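Local coordinates for protein beta sliding clamp (PDB 6PTR) that probably tethers DNA polymerases and other proteins to DNA as a ring-shaped head-to-tail homodimer, giving replication its processivity, and here carries bound griselimycin, at residues C151-F154 with A155-T158; V183-G187 with H188-Q192; P257-Q260 with R261-L265; S279-V282 with D283-S286; I332-S336 with R337-D341. All blocks are in the same frame, centred on the assembly; numbering follows the deposited sequence. Where two conformers were deposited one is given.

Interaction 1: residues C151-F154 with A155-T158; sequences CTQF and AIST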
loop_
_atom_site.group_PDB
_atom_site.type_symbol
_atom_site.label_atom_id
_atom_site.label_comp_id
_atom_site.label_asym_id
_atom_site.label_seq_id
_atom_site.Cartn_x
_atom_site.Cartn_y
_atom_site.Cartn_z
ATOM N N CYS C 151 0.452 6.250 -24.715
ATOM C CA CYS C 151 -0.752 6.927 -25.199
ATOM C C CYS C 151 -2.013 6.071 -25.100
ATOM O O CYS C 151 -3.120 6.629 -25.123
ATOM C CB CYS C 151 -0.588 7.355 -26.657
ATOM S SG CYS C 151 0.578 8.684 -26.966
ATOM N N THR C 152 -1.893 4.742 -25.012
ATOM C CA THR C 152 -3.035 3.863 -25.229
ATOM C C THR C 152 -3.332 2.894 -24.094
ATOM O O THR C 152 -4.484 2.464 -23.971
ATOM C CB THR C 152 -2.851 3.058 -26.525
ATOM O OG1 THR C 152 -1.559 2.435 -26.522
ATOM C CG2 THR C 152 -2.940 3.986 -27.740
ATOM N N GLN C 153 -2.349 2.537 -23.263
ATOM C CA GLN C 153 -2.572 1.488 -22.264
ATOM C C GLN C 153 -3.742 1.805 -21.331
ATOM O O GLN C 153 -4.525 0.912 -20.980
ATOM C CB GLN C 153 -1.299 1.272 -21.451
ATOM C CG GLN C 153 -1.444 0.214 -20.417
ATOM C CD GLN C 153 -0.189 0.113 -19.590
ATOM O OE1 GLN C 153 0.593 1.069 -19.525
ATOM N NE2 GLN C 153 0.015 -1.033 -18.953
ATOM N N PHE C 154 -3.860 3.053 -20.883
ATOM C CA PHE C 154 -4.876 3.368 -19.883
ATOM C C PHE C 154 -6.287 3.093 -20.380
ATOM O O PHE C 154 -7.188 2.889 -19.557
ATOM C CB PHE C 154 -4.778 4.838 -19.458
ATOM C CG PHE C 154 -5.409 5.779 -20.439
ATOM C CD1 PHE C 154 -4.784 6.063 -21.654
ATOM C CD2 PHE C 154 -6.651 6.347 -20.174
ATOM C CE1 PHE C 154 -5.373 6.911 -22.585
ATOM C CE2 PHE C 154 -7.234 7.193 -21.082
ATOM C CZ PHE C 154 -6.618 7.476 -22.288
ATOM N N ALA C 155 -6.519 3.101 -21.695
ATOM C CA ALA C 155 -7.892 2.969 -22.191
ATOM C C ALA C 155 -8.302 1.519 -22.416
ATOM O O ALA C 155 -9.453 1.262 -22.786
ATOM C CB ALA C 155 -8.077 3.763 -23.491
ATOM N N ILE C 156 -7.400 0.565 -22.196
ATOM C CA ILE C 156 -7.712 -0.837 -22.458
ATOM C C ILE C 156 -8.807 -1.315 -21.525
ATOM O O ILE C 156 -8.794 -1.038 -20.311
ATOM C CB ILE C 156 -6.472 -1.725 -22.278
ATOM C CG1 ILE C 156 -5.373 -1.372 -23.262
ATOM C CG2 ILE C 156 -6.850 -3.198 -22.397
ATOM C CD1 ILE C 156 -4.072 -2.055 -22.870
ATOM N N SER C 157 -9.741 -2.085 -22.085
ATOM C CA SER C 157 -10.780 -2.713 -21.292
ATOM C C SER C 157 -10.197 -3.768 -20.367
ATOM O O SER C 157 -9.279 -4.508 -20.740
ATOM C CB SER C 157 -11.814 -3.366 -22.204
ATOM O OG SER C 157 -12.888 -3.940 -21.441
ATOM N N THR C 158 -10.754 -3.844 -19.161
ATOM C CA THR C 158 -10.526 -4.964 -18.257
ATOM C C THR C 158 -11.789 -5.800 -18.040
ATOM O O THR C 158 -11.798 -6.669 -17.164
ATOM C CB THR C 158 -9.988 -4.459 -16.914
ATOM O OG1 THR C 158 -10.983 -3.649 -16.273
ATOM C CG2 THR C 158 -8.746 -3.623 -17.138
HETATM O O HOH W 1 -5.801 -0.465 -18.718
#
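Q153 O is gripped by two donors in the turns that follow helix 142-152. I156 N reaches Q153 O at 3.1 Å along an almost straight bond, 168° at the hydrogen. A water donates to the same oxygen, 2.9 Å from Q153 O. That water also gives a weak, long bond to I156 O and so bridges the two residues. One residue earlier the pattern repeats, with A155 N donating to T152 O at 3.1 Å. Both N-H groups stand well above the plane of the carbonyl they use. These are two overlapping beta turns, close to type I, and they curl the chain from the helix into the loop before strand 167-173.

The side chains follow the same curl. F154 CG stands between its own N and carbonyl carbon (chi1 79°), which lays the ring over the next residue, A155. A155 CB then sits over the centre of one ring face, 4.1 Å from the F154 centroid and 8° off the normal, a CH-pi contact. C151 O lies at the edge of the ring, in its plane. I156 CD1 reaches back to Q153 and comes 3.5 Å from Q153 O.

T152 OG1 bonds to L148 O one turn back, and Q153 OE1 takes a hydrogen bond from Q218 NE2. I156 packs on R211 and V214 of helix 211-221. The F154 ring lies against A191 of strand 189-196 and against D341, I342 and Q345 of helix 336-345, so the turn sits between a sheet and two helices.

Interaction 2: residues V183-G187 with H188-Q192; sequences VATDG and HRLAQ
D186 holds its CG between its own N and carbonyl carbon (chi1 64°), and R189 bends at chi3 (-76°). These torsions bring carboxylate and guanidinium together at the turn of the beta hairpin formed by strands 179-185 and 189-196. R189 NE and NH2 both reach D186 OD2 at 2.9 Å, in one of two deposited conformers of the arginine. They come from the same face of the carboxylate, while OD2 stays near the guanidinium plane. R189 NH1 has a second acid partner, D341.

The other oxygen ties down the turn backbone. D186 OD1 accepts from R189 N at 2.8 Å and from H188 N at 2.9 Å. T185 adds an ST turn, its OG1 accepting from G187 N. The same hydroxyl donates to R189 O, 2.7 Å from T185 OG1, and D186 N is a second, longer donor to that carbonyl. The positive phi of G187 (89°) suits glycine.

Further along, A184 and A191 form an antiparallel hydrogen-bonded pair. On the other sheet face V183 CG1 meets L190 CD1 at 3.9 Å. The bound peptide packs on T185 and L190 and is hydrogen-bonded by the G187 backbone, so the hairpin lines its site. A water bridges D186 and H188, lying 2.9 Å from H188 ND1 and giving only a weak bond to D186 OD2.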
loop_
_atom_site.group_PDB
_atom_site.type_symbol
_atom_site.label_atom_id
_atom_site.label_comp_id
_atom_site.label_asym_id
_atom_site.label_seq_id
_atom_site.Cartn_x
_atom_site.Cartn_y
_atom_site.Cartn_z
ATOM N N VAL C 183 -4.633 1.491 -31.217
ATOM C CA VAL C 183 -5.922 1.930 -30.681
ATOM C C VAL C 183 -6.283 1.056 -29.492
ATOM O O VAL C 183 -6.135 -0.177 -29.527
ATOM C CB VAL C 183 -7.039 1.889 -31.746
ATOM C CG1 VAL C 183 -8.416 2.175 -31.092
ATOM C CG2 VAL C 183 -6.774 2.911 -32.851
ATOM N N ALA C 184 -6.802 1.686 -28.436
ATOM C CA ALA C 184 -7.378 0.945 -27.329
ATOM C C ALA C 184 -8.686 1.605 -26.928
ATOM O O ALA C 184 -8.829 2.828 -26.987
ATOM C CB ALA C 184 -6.444 0.903 -26.098
ATOM N N THR C 185 -9.619 0.788 -26.485
ATOM C CA THR C 185 -10.876 1.335 -26.010
ATOM C C THR C 185 -11.495 0.362 -25.024
ATOM O O THR C 185 -11.247 -0.845 -25.062
ATOM C CB THR C 185 -11.817 1.608 -27.183
ATOM O OG1 THR C 185 -13.022 2.232 -26.699
ATOM C CG2 THR C 185 -12.190 0.309 -27.861
ATOM N N ASP C 186 -12.324 0.909 -24.140
ATOM C CA ASP C 186 -13.145 0.114 -23.245
ATOM C C ASP C 186 -14.634 0.347 -23.493
ATOM O O ASP C 186 -15.455 -0.037 -22.658
ATOM C CB ASP C 186 -12.773 0.422 -21.792
ATOM C CG ASP C 186 -13.062 1.861 -21.393
ATOM O OD1 ASP C 186 -13.563 2.654 -22.227
ATOM O OD2 ASP C 186 -12.773 2.191 -20.228
ATOM N N GLY C 187 -14.991 0.977 -24.612
ATOM C CA GLY C 187 -16.356 1.311 -24.932
ATOM C C GLY C 187 -16.803 2.663 -24.415
ATOM O O GLY C 187 -17.916 3.100 -24.745
ATOM N N HIS C 188 -15.972 3.333 -23.614
ATOM C CA HIS C 188 -16.302 4.652 -23.080
ATOM C C HIS C 188 -15.211 5.650 -23.425
ATOM O O HIS C 188 -15.506 6.774 -23.838
ATOM C CB HIS C 188 -16.495 4.568 -21.566
ATOM C CG HIS C 188 -17.662 3.719 -21.190
ATOM N ND1 HIS C 188 -17.523 2.422 -20.748
ATOM C CD2 HIS C 188 -18.992 3.958 -21.256
ATOM C CE1 HIS C 188 -18.723 1.911 -20.522
ATOM N NE2 HIS C 188 -19.630 2.824 -20.815
ATOM N N ARG C 189 -13.958 5.245 -23.198
ATOM C CA ARG C 189 -12.759 5.985 -23.579
ATOM C C ARG C 189 -12.162 5.314 -24.811
ATOM O O ARG C 189 -12.227 4.092 -24.950
ATOM C CB ARG C 189 -11.713 5.969 -22.443
ATOM C CG ARG C 189 -12.227 6.383 -21.058
ATOM C CD ARG C 189 -11.226 6.023 -19.962
ATOM N NE ARG C 189 -11.243 4.595 -19.652
ATOM C CZ ARG C 189 -10.484 4.026 -18.720
ATOM N NH1 ARG C 189 -9.649 4.759 -17.998
ATOM N NH2 ARG C 189 -10.553 2.718 -18.518
ATOM N N LEU C 190 -11.571 6.106 -25.698
ATOM C CA LEU C 190 -10.789 5.513 -26.777
ATOM C C LEU C 190 -9.527 6.331 -26.947
ATOM O O LEU C 190 -9.567 7.561 -26.845
ATOM C CB LEU C 190 -11.552 5.470 -28.112
ATOM C CG LEU C 190 -10.749 4.930 -29.309
ATOM C CD1 LEU C 190 -11.662 4.109 -30.233
ATOM C CD2 LEU C 190 -10.086 6.032 -30.095
ATOM N N ALA C 191 -8.408 5.646 -27.214
ATOM C CA ALA C 191 -7.148 6.321 -27.472
ATOM C C ALA C 191 -6.613 5.841 -28.814
ATOM O O ALA C 191 -6.688 4.650 -29.121
ATOM C CB ALA C 191 -6.100 6.032 -26.358
ATOM N N GLN C 192 -6.109 6.780 -29.615
ATOM C CA GLN C 192 -5.537 6.487 -30.921
ATOM C C GLN C 192 -4.219 7.223 -31.056
ATOM O O GLN C 192 -4.173 8.444 -30.881
ATOM C CB GLN C 192 -6.480 6.929 -32.051
ATOM C CG GLN C 192 -5.877 6.713 -33.429
ATOM C CD GLN C 192 -6.786 7.204 -34.552
ATOM O OE1 GLN C 192 -7.686 6.502 -34.973
ATOM N NE2 GLN C 192 -6.535 8.409 -35.041
HETATM O O HOH W 2 -15.205 1.706 -19.134
#

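Interaction 3: residues P257-Q260 with R261-L265; sequences PDYQ and RVIPL
D258 and R261 stand in the wall of the pocket that holds the bound peptide griselimycin, and a salt bridge joins them. R261 NE meets D258 OD2 at 2.8 Å along an almost straight N-H...O line, 178°. The oxygen lies in the guanidinium plane, yet the nitrogen comes from above the carboxylate plane. The two flat groups are nearly perpendicular, 87° apart. The arginine chain is extended from CG to NE and crosses the aspartate side chain at about a right angle. A water spans the pair, donating to D258 OD2 and accepting from R261 NH2.

The backbone beneath is a short 3-10 turn. R261 N donates to D258 O at 3.1 Å, and V262 N donates to Y259 O at 3.0 Å. The next bond, I263 N to Q260 O, is weak. A water reinforces that end by donating to both Q260 O and I263 O. D258 is itself the centre of an inverse gamma turn. Y259 and I263 point the same way, side by side, with I263 CD1 at the edge of the tyrosine ring, 4.2 Å from Y259 CD1.

D258 is hydrogen-bonded through its backbone to the peptide, which also packs on P257, V262 and the D258 and R261 side chains. Y259 OH bonds to H171 and R181. The segment lies in the loop between strands 245-250 and 269-274. Its Y259 rests on V183 and L190 of the hairpin 179-196, while I263 bears on Q192 and on L373 and V375 of strand 372-376.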
loop_
_atom_site.group_PDB
_atom_site.type_symbol
_atom_site.label_atom_id
_atom_site.label_comp_id
_atom_site.label_asym_id
_atom_site.label_seq_id
_atom_site.Cartn_x
_atom_site.Cartn_y
_atom_site.Cartn_z
ATOM N N PRO C 257 -13.185 -3.989 -33.215
ATOM C CA PRO C 257 -14.274 -3.227 -33.848
ATOM C C PRO C 257 -13.778 -2.183 -34.837
ATOM O O PRO C 257 -12.610 -1.794 -34.855
ATOM C CB PRO C 257 -14.998 -2.553 -32.665
ATOM C CG PRO C 257 -14.640 -3.399 -31.460
ATOM C CD PRO C 257 -13.240 -3.940 -31.739
ATOM N N ASP C 258 -14.720 -1.729 -35.667
ATOM C CA ASP C 258 -14.487 -0.700 -36.684
ATOM C C ASP C 258 -14.458 0.653 -35.970
ATOM O O ASP C 258 -15.378 1.471 -36.050
ATOM C CB ASP C 258 -15.567 -0.795 -37.752
ATOM C CG ASP C 258 -15.357 0.162 -38.913
ATOM O OD1 ASP C 258 -14.325 0.855 -38.962
ATOM O OD2 ASP C 258 -16.257 0.201 -39.773
ATOM N N TYR C 259 -13.353 0.867 -35.242
ATOM C CA TYR C 259 -13.239 1.990 -34.315
ATOM C C TYR C 259 -13.275 3.340 -35.013
ATOM O O TYR C 259 -13.600 4.339 -34.371
ATOM C CB TYR C 259 -11.944 1.879 -33.487
ATOM C CG TYR C 259 -10.736 2.050 -34.373
ATOM C CD1 TYR C 259 -10.227 3.324 -34.641
ATOM C CD2 TYR C 259 -10.160 0.960 -35.012
ATOM C CE1 TYR C 259 -9.170 3.503 -35.508
ATOM C CE2 TYR C 259 -9.083 1.136 -35.892
ATOM C CZ TYR C 259 -8.609 2.403 -36.131
ATOM O OH TYR C 259 -7.574 2.616 -37.001
ATOM N N GLN C 260 -12.923 3.413 -36.304
ATOM C CA GLN C 260 -12.959 4.703 -36.988
ATOM C C GLN C 260 -14.365 5.280 -37.009
ATOM O O GLN C 260 -14.522 6.498 -37.094
ATOM C CB GLN C 260 -12.405 4.574 -38.410
ATOM C CG GLN C 260 -10.922 4.233 -38.393
ATOM C CD GLN C 260 -10.333 4.057 -39.780
ATOM O OE1 GLN C 260 -10.911 4.494 -40.771
ATOM N NE2 GLN C 260 -9.172 3.425 -39.850
ATOM N N ARG C 261 -15.386 4.440 -36.865
ATOM C CA ARG C 261 -16.740 4.966 -36.869
ATOM C C ARG C 261 -17.025 5.853 -35.666
ATOM O O ARG C 261 -17.970 6.648 -35.722
ATOM C CB ARG C 261 -17.743 3.822 -36.893
ATOM C CG ARG C 261 -17.688 2.988 -38.145
ATOM C CD ARG C 261 -18.975 2.224 -38.284
ATOM N NE ARG C 261 -18.834 1.099 -39.198
ATOM C CZ ARG C 261 -19.873 0.483 -39.736
ATOM N NH1 ARG C 261 -21.091 0.904 -39.432
ATOM N NH2 ARG C 261 -19.698 -0.543 -40.557
ATOM N N VAL C 262 -16.262 5.729 -34.572
ATOM C CA VAL C 262 -16.604 6.491 -33.366
ATOM C C VAL C 262 -15.806 7.772 -33.209
ATOM O O VAL C 262 -16.088 8.548 -32.285
ATOM C CB VAL C 262 -16.469 5.659 -32.076
ATOM C CG1 VAL C 262 -17.127 4.317 -32.251
ATOM C CG2 VAL C 262 -15.010 5.506 -31.631
ATOM N N ILE C 263 -14.839 8.035 -34.078
ATOM C CA ILE C 263 -13.989 9.203 -33.881
ATOM C C ILE C 263 -14.675 10.394 -34.527
ATOM O O ILE C 263 -14.835 10.436 -35.754
ATOM C CB ILE C 263 -12.572 8.950 -34.442
ATOM C CG1 ILE C 263 -11.940 7.774 -33.691
ATOM C CG2 ILE C 263 -11.722 10.200 -34.329
ATOM C CD1 ILE C 263 -10.545 7.434 -34.127
ATOM N N PRO C 264 -15.155 11.356 -33.748
ATOM C CA PRO C 264 -15.974 12.424 -34.324
ATOM C C PRO C 264 -15.069 13.470 -34.950
ATOM O O PRO C 264 -14.412 14.248 -34.253
ATOM C CB PRO C 264 -16.738 12.969 -33.104
ATOM C CG PRO C 264 -15.845 12.735 -31.959
ATOM C CD PRO C 264 -14.975 11.516 -32.291
ATOM N N LEU C 265 -15.000 13.468 -36.263
ATOM C CA LEU C 265 -14.192 14.486 -36.913
ATOM C C LEU C 265 -14.998 15.719 -37.279
ATOM O O LEU C 265 -14.408 16.733 -37.665
ATOM C CB LEU C 265 -13.499 13.904 -38.149
ATOM C CG LEU C 265 -12.492 12.794 -37.809
ATOM C CD1 LEU C 265 -11.772 12.301 -39.058
ATOM C CD2 LEU C 265 -11.482 13.236 -36.724
HETATM O O HOH W 3 -17.353 -2.394 -40.396
HETATM O O HOH W 4 -13.683 8.862 -37.995
#

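Interaction 4: residues S279-V282 with D283-S286; sequences SSAV and DRVS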
loop_
_atom_site.group_PDB
_atom_site.type_symbol
_atom_site.label_atom_id
_atom_site.label_comp_id
_atom_site.label_asym_id
_atom_site.label_seq_id
_atom_site.Cartn_x
_atom_site.Cartn_y
_atom_site.Cartn_z
ATOM N N SER C 279 -8.412 19.839 -14.216
ATOM C CA SER C 279 -8.172 18.586 -13.509
ATOM C C SER C 279 -8.398 18.738 -12.008
ATOM O O SER C 279 -9.027 17.880 -11.379
ATOM C CB SER C 279 -6.743 18.101 -13.780
ATOM O OG SER C 279 -6.582 17.830 -15.159
ATOM N N SER C 280 -7.863 19.802 -11.404
ATOM C CA SER C 280 -8.011 19.976 -9.962
ATOM C C SER C 280 -9.471 20.199 -9.583
ATOM O O SER C 280 -9.944 19.687 -8.564
ATOM C CB SER C 280 -7.149 21.139 -9.478
ATOM O OG SER C 280 -5.775 20.910 -9.746
ATOM N N ALA C 281 -10.203 20.958 -10.399
ATOM C CA ALA C 281 -11.623 21.194 -10.111
ATOM C C ALA C 281 -12.440 19.913 -10.212
ATOM O O ALA C 281 -13.295 19.650 -9.358
ATOM C CB ALA C 281 -12.180 22.248 -11.062
ATOM N N VAL C 282 -12.202 19.112 -11.257
ATOM C CA VAL C 282 -12.898 17.840 -11.398
ATOM C C VAL C 282 -12.549 16.930 -10.237
ATOM O O VAL C 282 -13.420 16.260 -9.672
ATOM C CB VAL C 282 -12.554 17.173 -12.746
ATOM C CG1 VAL C 282 -13.076 15.722 -12.784
ATOM C CG2 VAL C 282 -13.119 17.988 -13.898
ATOM N N ASP C 283 -11.262 16.869 -9.887
ATOM C CA ASP C 283 -10.834 16.080 -8.740
ATOM C C ASP C 283 -11.589 16.507 -7.484
ATOM O O ASP C 283 -12.113 15.665 -6.743
ATOM C CB ASP C 283 -9.311 16.220 -8.563
ATOM C CG ASP C 283 -8.749 15.270 -7.519
ATOM O OD1 ASP C 283 -9.388 14.227 -7.251
ATOM O OD2 ASP C 283 -7.660 15.564 -6.969
ATOM N N ARG C 284 -11.695 17.817 -7.248
ATOM C CA ARG C 284 -12.366 18.287 -6.043
ATOM C C ARG C 284 -13.836 17.873 -6.021
ATOM O O ARG C 284 -14.295 17.267 -5.048
ATOM C CB ARG C 284 -12.228 19.808 -5.919
ATOM C CG ARG C 284 -10.805 20.239 -5.564
ATOM C CD ARG C 284 -10.735 21.725 -5.246
ATOM N NE ARG C 284 -11.109 22.593 -6.362
ATOM C CZ ARG C 284 -10.255 23.133 -7.224
ATOM N NH1 ARG C 284 -8.953 22.884 -7.128
ATOM N NH2 ARG C 284 -10.701 23.947 -8.181
ATOM N N VAL C 285 -14.596 18.179 -7.084
ATOM C CA VAL C 285 -16.044 17.965 -6.995
ATOM C C VAL C 285 -16.373 16.483 -7.041
ATOM O O VAL C 285 -17.408 16.077 -6.497
ATOM C CB VAL C 285 -16.826 18.765 -8.075
ATOM C CG1 VAL C 285 -16.615 20.282 -7.887
ATOM C CG2 VAL C 285 -16.410 18.355 -9.491
ATOM N N SER C 286 -15.498 15.645 -7.613
ATOM C CA SER C 286 -15.785 14.212 -7.676
ATOM C C SER C 286 -15.517 13.499 -6.355
ATOM O O SER C 286 -15.771 12.289 -6.258
ATOM C CB SER C 286 -14.966 13.556 -8.789
ATOM O OG SER C 286 -13.584 13.609 -8.527
#
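R284 lays its guanidinium back over the preceding turn of helix 275-285. S280 O and A281 CA both lie over one face of the group, each offset toward its rim. R284 CG sits 3.2 Å from S280 O, and R284 NH1 comes 3.4 Å from S280 CB. The bend at chi3 (-62°) turns the end of the chain back along the helix rather than letting it run straight out.

The backbone beneath the arginine is regular alpha helix. D283 N donates to S279 O at 2.9 Å, R284 N to S280 O also at 2.9 Å, and V285 N to A281 O at 3.0 Å. S286 N continues the series by donating to V282 O. S286 OG lies near two carbonyl oxygens, 2.9 Å from V282 O and 3.1 Å from D283 O. V285 CG2 packs on the previous turn, against the carbonyl oxygens of A281 and V282.

Outside the turn, partners fix both charged ends. The second subunit faces this helix: its K88 makes a salt bridge with D283 OD1, and its L89 packs on R284. R284 NE gives a weak hydrogen bond to T114 OG1 of the second subunit. The contact therefore belongs to the interface that closes the dimeric ring. On the buried side A281 and V285 pack on strands 304-311 and 315-322, V282 on L307 and on S336 and L340 of helix 336-345. R284 NH2 has its own acid partner in D319 of strand 315-322, and this same nitrogen lies 3.7 Å from A281 CB.

Interaction 5: residues I332-S336 with R337-D341; sequences IGFNS and RYLLD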
loop_
_atom_site.group_PDB
_atom_site.type_symbol
_atom_site.label_atom_id
_atom_site.label_comp_id
_atom_site.label_asym_id
_atom_site.label_seq_id
_atom_site.Cartn_x
_atom_site.Cartn_y
_atom_site.Cartn_z
ATOM N N ILE C 332 -23.331 19.057 -20.567
ATOM C CA ILE C 332 -22.878 17.735 -20.969
ATOM C C ILE C 332 -22.206 17.076 -19.780
ATOM O O ILE C 332 -21.481 17.725 -19.013
ATOM C CB ILE C 332 -21.938 17.827 -22.200
ATOM C CG1 ILE C 332 -21.568 16.430 -22.718
ATOM C CG2 ILE C 332 -20.684 18.631 -21.863
ATOM C CD1 ILE C 332 -20.926 16.486 -24.151
ATOM N N GLY C 333 -22.454 15.782 -19.616
ATOM C CA GLY C 333 -21.930 15.032 -18.493
ATOM C C GLY C 333 -20.859 14.067 -18.962
ATOM O O GLY C 333 -20.920 13.554 -20.076
ATOM N N PHE C 334 -19.910 13.788 -18.078
ATOM C CA PHE C 334 -18.868 12.789 -18.289
ATOM C C PHE C 334 -18.582 12.068 -16.983
ATOM O O PHE C 334 -18.827 12.587 -15.895
ATOM C CB PHE C 334 -17.546 13.413 -18.778
ATOM C CG PHE C 334 -17.626 14.015 -20.144
ATOM C CD1 PHE C 334 -17.636 13.204 -21.271
ATOM C CD2 PHE C 334 -17.683 15.392 -20.309
ATOM C CE1 PHE C 334 -17.702 13.764 -22.543
ATOM C CE2 PHE C 334 -17.764 15.955 -21.574
ATOM C CZ PHE C 334 -17.766 15.141 -22.692
ATOM N N ASN C 335 -18.044 10.858 -17.112
ATOM C CA ASN C 335 -17.435 10.165 -15.992
ATOM C C ASN C 335 -16.208 10.948 -15.540
ATOM O O ASN C 335 -15.290 11.187 -16.329
ATOM C CB ASN C 335 -17.053 8.745 -16.437
ATOM C CG ASN C 335 -16.383 7.946 -15.348
ATOM O OD1 ASN C 335 -15.428 8.411 -14.725
ATOM N ND2 ASN C 335 -16.861 6.719 -15.136
ATOM N N SER C 336 -16.213 11.390 -14.280
ATOM C CA SER C 336 -15.150 12.269 -13.797
ATOM C C SER C 336 -13.798 11.563 -13.780
ATOM O O SER C 336 -12.770 12.188 -14.046
ATOM C CB SER C 336 -15.502 12.783 -12.402
ATOM O OG SER C 336 -15.702 11.708 -11.501
ATOM N N ARG C 337 -13.770 10.284 -13.412
ATOM C CA ARG C 337 -12.510 9.552 -13.438
ATOM C C ARG C 337 -11.961 9.458 -14.856
ATOM O O ARG C 337 -10.753 9.578 -15.069
ATOM C CB ARG C 337 -12.686 8.160 -12.842
ATOM C CG ARG C 337 -11.371 7.390 -12.767
ATOM C CD ARG C 337 -10.340 8.151 -11.933
ATOM N NE ARG C 337 -9.173 8.542 -12.720
ATOM C CZ ARG C 337 -8.155 9.258 -12.249
ATOM N NH1 ARG C 337 -7.117 9.550 -13.037
ATOM N NH2 ARG C 337 -8.174 9.684 -10.990
ATOM N N TYR C 338 -12.833 9.236 -15.836
ATOM C CA TYR C 338 -12.354 9.159 -17.211
ATOM C C TYR C 338 -11.824 10.503 -17.681
ATOM O O TYR C 338 -10.846 10.559 -18.434
ATOM C CB TYR C 338 -13.468 8.666 -18.141
ATOM C CG TYR C 338 -13.921 7.238 -17.874
ATOM C CD1 TYR C 338 -13.204 6.400 -17.031
ATOM C CD2 TYR C 338 -15.073 6.732 -18.485
ATOM C CE1 TYR C 338 -13.609 5.081 -16.796
ATOM C CE2 TYR C 338 -15.501 5.423 -18.251
ATOM C CZ TYR C 338 -14.758 4.603 -17.411
ATOM O OH TYR C 338 -15.163 3.308 -17.172
ATOM N N LEU C 339 -12.465 11.602 -17.265
ATOM C CA LEU C 339 -11.931 12.921 -17.587
ATOM C C LEU C 339 -10.547 13.109 -16.994
ATOM O O LEU C 339 -9.644 13.625 -17.660
ATOM C CB LEU C 339 -12.858 14.024 -17.072
ATOM C CG LEU C 339 -14.127 14.343 -17.848
ATOM C CD1 LEU C 339 -14.960 15.311 -16.998
ATOM C CD2 LEU C 339 -13.795 14.960 -19.196
ATOM N N LEU C 340 -10.354 12.694 -15.740
ATOM C CA LEU C 340 -9.028 12.825 -15.139
ATOM C C LEU C 340 -8.018 11.916 -15.831
ATOM O O LEU C 340 -6.864 12.309 -16.032
ATOM C CB LEU C 340 -9.106 12.517 -13.648
ATOM C CG LEU C 340 -9.919 13.582 -12.896
ATOM C CD1 LEU C 340 -10.094 13.183 -11.450
ATOM C CD2 LEU C 340 -9.218 14.928 -13.000
ATOM N N ASP C 341 -8.444 10.712 -16.228
ATOM C CA ASP C 341 -7.546 9.832 -16.976
ATOM C C ASP C 341 -7.023 10.528 -18.226
ATOM O O ASP C 341 -5.813 10.532 -18.488
ATOM C CB ASP C 341 -8.255 8.526 -17.359
ATOM C CG ASP C 341 -8.554 7.633 -16.171
ATOM O OD1 ASP C 341 -7.903 7.771 -15.105
ATOM O OD2 ASP C 341 -9.436 6.762 -16.325
#
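N335, S336 and L339 make most of this contact, at the junction where strand 330-335 runs into helix 336-345. N335 is the N-cap. Its CG is anti to the backbone N (chi1 179°), which carries the amide forward to the first turn. N335 OD1 accepts from Y338 N at 2.9 Å, the N-H standing above the plane of the side-chain amide. The flat amide also stacks on the Y338 ring. The two planes are 9° apart, and N335 ND2 lies 3.6 Å above the ring, over its centre.

Backbone carbonyls add to this: N335 O takes L339 N at 3.0 Å, and S336 O takes L340 N at the same distance. S336 OG turns away to bond to R294 O, beside strand 295-301, so the start of the helix is tied to the neighbouring strand. L339 points back over the strand end. Its CG meets F334 CB at 3.7 Å, the two side chains crossing at about a right angle. L339 also packs on V296, F278 and L376.

In the first turn R337 reaches one turn ahead: its NE and NH1 both hold D341 OD1, each at 2.8 Å, in one of two deposited conformers of the arginine. L340 CB lies over the centre of one face of that guanidinium. N335 caps the helix start: its side-chain oxygen takes up Y338 N and its carbonyl takes up L339 N. The helix dipole would probably polarise the N335 amide. D341 OD2 has a second arginine partner, R189 of the hairpin; two arginines would probably favour the charged carboxylate.

Overall arrangement
All five contacts lie in the central and C-terminal parts of the chain. Interactions 1 and 2 pack together, centres about 7 Å apart, with T152 O 3.3 Å from A184 CB. Interactions 2 and 3, centres about 10 Å apart, both touch griselimycin. They meet where V183 CG2 lies 3.6 Å from Y259 CE1 and L190 CD1 3.9 Å from V262 CG2. Interaction 5 joins this group through the salt bridge of R189 NH1 to D341 OD2, 2.6 Å, and through D341 CB, 3.9 Å from F154 CD2 of interaction 1. Interaction 4 packs on interaction 5, centres about 10 Å apart, and contributes D283 and R284 to the subunit interface, about 29 Å from interaction 3 between centres.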